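Local coordinates for protein RsfP (Uncultured bacterium, PDB 4GLJ) that probably catalyses the phosphate-dependent cleavage of methylthioadenosine, as a methylthioadenosine phosphorylase of the phosphorylase superfamily, and binds the dye rhodamine B, at residues E282-S285 with A286-T290. Numbering follows the deposited sequence.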
loop_
_atom_site.group_PDB
_atom_site.type_symbol
_atom_site.label_atom_id
_atom_site.label_comp_id
_atom_site.label_asym_id
_atom_site.label_seq_id
_atom_site.Cartn_x
_atom_site.Cartn_y
_atom_site.Cartn_z
ATOM N N GLU A 282 28.130 17.473 2.786
ATOM C CA GLU A 282 28.391 18.913 3.008
ATOM C C GLU A 282 27.175 19.770 2.701
ATOM O O GLU A 282 27.098 20.894 3.173
ATOM C CB GLU A 282 29.611 19.408 2.213
ATOM C CG GLU A 282 29.761 18.760 0.851
ATOM C CD GLU A 282 30.501 17.441 0.970
ATOM O OE1 GLU A 282 29.884 16.367 0.719
ATOM O OE2 GLU A 282 31.698 17.475 1.365
ATOM N N ALA A 283 26.214 19.219 1.956
ATOM C CA ALA A 283 24.951 19.872 1.638
ATOM C C ALA A 283 23.880 19.621 2.719
ATOM O O ALA A 283 22.847 20.256 2.672
ATOM C CB ALA A 283 24.413 19.376 0.281
ATOM N N MET A 284 24.074 18.697 3.670
ATOM C CA MET A 284 22.999 18.434 4.653
ATOM C C MET A 284 22.916 19.514 5.720
ATOM O O MET A 284 23.930 20.077 6.081
ATOM C CB MET A 284 23.162 17.084 5.302
ATOM C CG MET A 284 23.053 15.943 4.259
ATOM S SD MET A 284 23.614 14.455 5.058
ATOM C CE MET A 284 23.607 13.231 3.685
ATOM N N SER A 285 21.731 19.754 6.273
ATOM C CA SER A 285 21.639 20.612 7.444
ATOM C C SER A 285 22.254 19.942 8.673
ATOM O O SER A 285 22.452 18.688 8.668
ATOM C CB SER A 285 20.164 20.912 7.730
ATOM O OG SER A 285 19.507 19.742 8.162
ATOM N N ALA A 286 22.530 20.735 9.705
ATOM C CA ALA A 286 23.075 20.196 11.002
ATOM C C ALA A 286 22.101 19.137 11.556
ATOM O O ALA A 286 22.488 18.064 12.127
ATOM C CB ALA A 286 23.269 21.285 12.027
ATOM N N GLU A 287 20.818 19.440 11.410
ATOM C CA GLU A 287 19.787 18.551 11.991
ATOM C C GLU A 287 19.791 17.207 11.234
ATOM O O GLU A 287 19.696 16.096 11.837
ATOM C CB GLU A 287 18.400 19.251 11.929
ATOM C CG GLU A 287 17.270 18.291 12.347
ATOM C CD GLU A 287 15.848 18.875 12.344
ATOM O OE1 GLU A 287 15.639 20.032 11.918
ATOM O OE2 GLU A 287 14.928 18.153 12.794
ATOM N N THR A 288 19.909 17.294 9.906
ATOM C CA THR A 288 19.923 16.063 9.071
ATOM C C THR A 288 21.186 15.214 9.353
ATOM O O THR A 288 21.094 13.988 9.592
ATOM C CB THR A 288 19.812 16.450 7.582
ATOM O OG1 THR A 288 18.546 17.125 7.409
ATOM C CG2 THR A 288 19.887 15.216 6.643
ATOM N N LYS A 289 22.356 15.861 9.301
ATOM C CA LYS A 289 23.602 15.119 9.561
ATOM C C LYS A 289 23.546 14.417 10.920
ATOM O O LYS A 289 24.050 13.329 11.057
ATOM C CB LYS A 289 24.818 16.041 9.592
ATOM C CG LYS A 289 25.419 16.283 8.237
ATOM C CD LYS A 289 26.782 17.004 8.357
ATOM C CE LYS A 289 26.710 18.426 8.954
ATOM N NZ LYS A 289 25.665 19.373 8.431
ATOM N N THR A 290 22.952 15.076 11.915
ATOM C CA THR A 290 22.937 14.585 13.284
ATOM C C THR A 290 22.025 13.374 13.300
ATOM O O THR A 290 22.386 12.342 13.870
ATOM C CB THR A 290 22.422 15.648 14.280
ATOM O OG1 THR A 290 23.202 16.851 14.159
ATOM C CG2 THR A 290 22.468 15.120 15.715
#
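Ser285 and Lys289 are joined by the first i to i+4 bond of a helix: Lys289 N lies 2.9 Å from Ser285 O, with an N-H...O angle of 179°. The backbone of Met284 and Ser285 is extended, and from Ala286 it turns helical, which places Ser285 at the N-cap. Its OG, held between the backbone N and the carbonyl carbon (chi1 68°), reaches the first turn, where it hydrogen-bonds Thr288 OG1 at 2.9 Å and stands 3.0 Å from Thr288 N. The Lys289 chain, bent at its last two torsions, curls back so that NZ donates to Met284 O at 3.0 Å, from above the carbonyl plane, with a weak bond to Ser285 O. Lys289 CG also packs 3.8 Å from Met284 CB, while Thr288 CG2 lies 4.0 Å from both Met284 CB and Met284 CG, the two side chains crossing near a right angle. Cutting Lys289 back to an alanine would probably leave Met284 O without the ammonium that donates to it and remove the CG contact with Met284 CB. This N-terminal cap opens helix 286-291, which follows helix 237-263 in the chain after a loop; the Met284 side chain touches Leu277, Thr279 and Leu296 in loops, and Thr288 touches Ala133.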